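PDB 5IQK: beta-lactamase Rm3 from Uncultured bacterium, which probably hydrolyses the amide bond of beta-lactam antibiotics with the help of zinc, as a subclass B3 metallo-beta-lactamase. Local coordinates for residues F140-H150 with G159-C167. Residues are numbered along the deposited sequence; the frame is centred on the assembly and turned at random.
Sequences FNVGPVYLTAH and GLSWTWQSC
Strands 145-150 and 160-167 form an antiparallel beta hairpin within one of the two sheets of the alpha-beta/beta-alpha sandwich characteristic of metallo-beta-lactamases, and two hydrogen-bonded pairs, Thr148 with Thr163 and His150 with Ser161, hold it together. Thr148 N reaches Thr163 O at 2.9 Å, and Ser161 N donates almost straight, at 178°, to His150 O. Past Leu147, toward Tyr146 and Gln165, the strands splay apart, and a water that accepts from Gln165 N lies beside Tyr146 O, suspiciously close to it.

Between the two hydrogen-bonded pairs Ala149 and Trp162 make a non-hydrogen-bonded pair whose side chains enter the core between the sheets. The methyl CB of Ala149 sits over one face of the indole, 3.8 Å from the centroid of its six-membered ring, in a CH-pi contact. The same ring turns its edge to the face of Phe140 in an offset edge-to-face pair, planes at 68°, with Trp162 CZ3 3.7 Å from Phe140 CD2. The indole is further fixed by NE1, which is hydrogen-bonded to Asn75 O, and it rests on Leu74 of the other sheet. Leu147 lies alongside Trp164, placing CD2 3.6 Å from Trp164 CE3, while the NE1 of this second indole bonds to Thr23 OG1.

On the other face, His150 and Thr163 cross at about a right angle. With Thr163 OG1 set between its backbone N and carbonyl carbon (chi1 59°), the hydroxyl meets His150 NE2 in the imidazole plane at 2.9 Å; either atom could donate. This bond ties together side chains from diagonally related positions and restrains rotation of the imidazole. The hairpin thus has an aromatic, apolar face fitted against the opposing sheet and a more polar face braced by the imidazole-hydroxyl bond.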
# COMPACT_ATOMS: atom_id res chain seq x y z
N PHE A 140 1.73 -4.42 -15.30
CA PHE A 140 0.39 -5.00 -15.30
C PHE A 140 -0.55 -3.98 -15.91
O PHE A 140 -0.30 -2.78 -15.82
CB PHE A 140 -0.11 -5.33 -13.88
CG PHE A 140 0.67 -6.41 -13.19
CD1 PHE A 140 0.17 -7.70 -13.11
CD2 PHE A 140 1.91 -6.14 -12.65
CE1 PHE A 140 0.90 -8.70 -12.47
CE2 PHE A 140 2.65 -7.14 -12.01
CZ PHE A 140 2.13 -8.42 -11.93
N ASN A 141 -1.63 -4.45 -16.52
CA ASN A 141 -2.60 -3.52 -17.08
C ASN A 141 -4.02 -4.03 -17.02
O ASN A 141 -4.28 -5.24 -16.97
CB ASN A 141 -2.24 -3.17 -18.53
CG ASN A 141 -2.69 -4.22 -19.52
OD1 ASN A 141 -2.10 -5.30 -19.60
ND2 ASN A 141 -3.74 -3.91 -20.29
N VAL A 142 -4.95 -3.07 -16.99
CA VAL A 142 -6.35 -3.32 -17.24
C VAL A 142 -6.72 -2.27 -18.27
O VAL A 142 -6.81 -1.09 -17.95
CB VAL A 142 -7.24 -3.19 -15.99
CG1 VAL A 142 -8.72 -3.37 -16.36
CG2 VAL A 142 -6.81 -4.19 -14.92
N GLY A 143 -6.89 -2.69 -19.52
CA GLY A 143 -7.10 -1.75 -20.59
C GLY A 143 -5.95 -0.77 -20.71
O GLY A 143 -4.80 -1.17 -20.82
N PRO A 144 -6.26 0.53 -20.65
CA PRO A 144 -5.27 1.59 -20.86
C PRO A 144 -4.44 1.98 -19.64
O PRO A 144 -3.47 2.71 -19.79
CB PRO A 144 -6.14 2.77 -21.28
CG PRO A 144 -7.38 2.58 -20.48
CD PRO A 144 -7.62 1.08 -20.49
N VAL A 145 -4.81 1.51 -18.45
CA VAL A 145 -4.02 1.83 -17.26
C VAL A 145 -2.93 0.79 -17.06
O VAL A 145 -3.20 -0.40 -16.93
CB VAL A 145 -4.88 1.95 -16.00
CG1 VAL A 145 -5.88 0.82 -15.92
CG2 VAL A 145 -4.01 1.99 -14.73
N TYR A 146 -1.69 1.27 -17.09
CA TYR A 146 -0.51 0.43 -16.97
C TYR A 146 0.23 0.70 -15.69
O TYR A 146 0.63 1.84 -15.42
CB TYR A 146 0.40 0.60 -18.18
CG TYR A 146 -0.19 -0.00 -19.43
CD1 TYR A 146 0.23 -1.25 -19.88
CD2 TYR A 146 -1.17 0.66 -20.15
CE1 TYR A 146 -0.31 -1.82 -21.02
CE2 TYR A 146 -1.72 0.10 -21.29
CZ TYR A 146 -1.28 -1.14 -21.72
OH TYR A 146 -1.83 -1.70 -22.87
N LEU A 147 0.35 -0.33 -14.88
CA LEU A 147 0.98 -0.23 -13.57
C LEU A 147 2.32 -0.93 -13.61
O LEU A 147 2.49 -1.90 -14.35
CB LEU A 147 0.07 -0.83 -12.50
CG LEU A 147 -1.22 -0.02 -12.38
CD1 LEU A 147 -2.41 -0.92 -12.53
CD2 LEU A 147 -1.24 0.69 -11.04
N THR A 148 3.28 -0.42 -12.84
CA THR A 148 4.59 -1.04 -12.75
C THR A 148 4.92 -1.29 -11.28
O THR A 148 4.73 -0.41 -10.43
CB THR A 148 5.69 -0.18 -13.40
OG1 THR A 148 5.37 0.03 -14.78
CG2 THR A 148 7.05 -0.86 -13.32
N ALA A 149 5.37 -2.50 -10.99
CA ALA A 149 5.75 -2.88 -9.64
C ALA A 149 7.20 -2.55 -9.36
O ALA A 149 8.07 -2.71 -10.22
CB ALA A 149 5.49 -4.36 -9.43
N HIS A 150 7.48 -2.09 -8.14
CA HIS A 150 8.84 -1.81 -7.72
C HIS A 150 9.07 -2.51 -6.40
O HIS A 150 8.40 -2.22 -5.41
CB HIS A 150 9.08 -0.31 -7.58
CG HIS A 150 8.76 0.47 -8.81
ND1 HIS A 150 9.70 0.75 -9.78
CD2 HIS A 150 7.59 1.00 -9.25
CE1 HIS A 150 9.12 1.43 -10.76
NE2 HIS A 150 7.85 1.60 -10.46
N GLY A 159 7.76 -6.39 0.49
CA GLY A 159 7.17 -5.10 0.19
C GLY A 159 7.23 -4.72 -1.28
O GLY A 159 8.25 -4.91 -1.96
N LEU A 160 6.10 -4.20 -1.77
CA LEU A 160 5.99 -3.73 -3.15
C LEU A 160 5.40 -2.32 -3.24
O LEU A 160 4.40 -2.03 -2.59
CB LEU A 160 5.10 -4.65 -3.97
CG LEU A 160 5.60 -5.82 -4.79
CD1 LEU A 160 4.41 -6.27 -5.61
CD2 LEU A 160 6.76 -5.40 -5.68
N SER A 161 5.97 -1.47 -4.08
CA SER A 161 5.36 -0.17 -4.37
C SER A 161 4.95 -0.14 -5.85
O SER A 161 5.49 -0.91 -6.67
CB SER A 161 6.32 0.97 -4.05
OG SER A 161 6.67 0.95 -2.67
N TRP A 162 4.01 0.73 -6.20
CA TRP A 162 3.40 0.74 -7.53
C TRP A 162 3.41 2.13 -8.14
O TRP A 162 3.15 3.11 -7.45
CB TRP A 162 1.96 0.23 -7.46
CG TRP A 162 1.85 -1.22 -7.06
CD1 TRP A 162 1.71 -1.72 -5.80
CD2 TRP A 162 1.86 -2.34 -7.95
NE1 TRP A 162 1.64 -3.10 -5.85
CE2 TRP A 162 1.72 -3.50 -7.15
CE3 TRP A 162 1.97 -2.49 -9.33
CZ2 TRP A 162 1.69 -4.78 -7.71
CZ3 TRP A 162 1.93 -3.76 -9.88
CH2 TRP A 162 1.81 -4.89 -9.06
N THR A 163 3.69 2.22 -9.44
CA THR A 163 3.60 3.49 -10.15
C THR A 163 2.75 3.37 -11.39
O THR A 163 2.66 2.31 -12.01
CB THR A 163 4.98 4.02 -10.58
OG1 THR A 163 5.61 3.06 -11.45
CG2 THR A 163 5.86 4.31 -9.38
N TRP A 164 2.14 4.48 -11.76
CA TRP A 164 1.35 4.58 -12.97
C TRP A 164 1.16 6.05 -13.28
O TRP A 164 1.51 6.91 -12.47
CB TRP A 164 -0.00 3.88 -12.79
CG TRP A 164 -0.91 4.52 -11.78
CD1 TRP A 164 -1.96 5.35 -12.03
CD2 TRP A 164 -0.83 4.40 -10.35
NE1 TRP A 164 -2.55 5.75 -10.86
CE2 TRP A 164 -1.88 5.18 -9.81
CE3 TRP A 164 0.01 3.71 -9.48
CZ2 TRP A 164 -2.10 5.29 -8.45
CZ3 TRP A 164 -0.20 3.82 -8.12
CH2 TRP A 164 -1.25 4.60 -7.61
N GLN A 165 0.56 6.35 -14.43
CA GLN A 165 0.24 7.73 -14.78
C GLN A 165 -1.27 7.93 -14.80
O GLN A 165 -2.01 7.04 -15.19
CB GLN A 165 0.81 8.12 -16.15
CG GLN A 165 2.30 7.93 -16.29
CD GLN A 165 2.89 8.75 -17.42
OE1 GLN A 165 2.18 9.14 -18.36
NE2 GLN A 165 4.18 9.03 -17.34
N SER A 166 -1.70 9.11 -14.38
CA SER A 166 -3.10 9.51 -14.48
C SER A 166 -3.14 10.86 -15.15
O SER A 166 -2.30 11.72 -14.88
CB SER A 166 -3.77 9.56 -13.11
OG SER A 166 -4.15 8.26 -12.69
N CYS A 167 -4.12 11.04 -16.03
CA CYS A 167 -4.26 12.26 -16.82
C CYS A 167 -5.59 12.95 -16.58
O CYS A 167 -6.60 12.29 -16.38
CB CYS A 167 -4.09 11.94 -18.31
SG CYS A 167 -2.50 11.19 -18.77
O HOH W 1 0.21 4.14 -16.33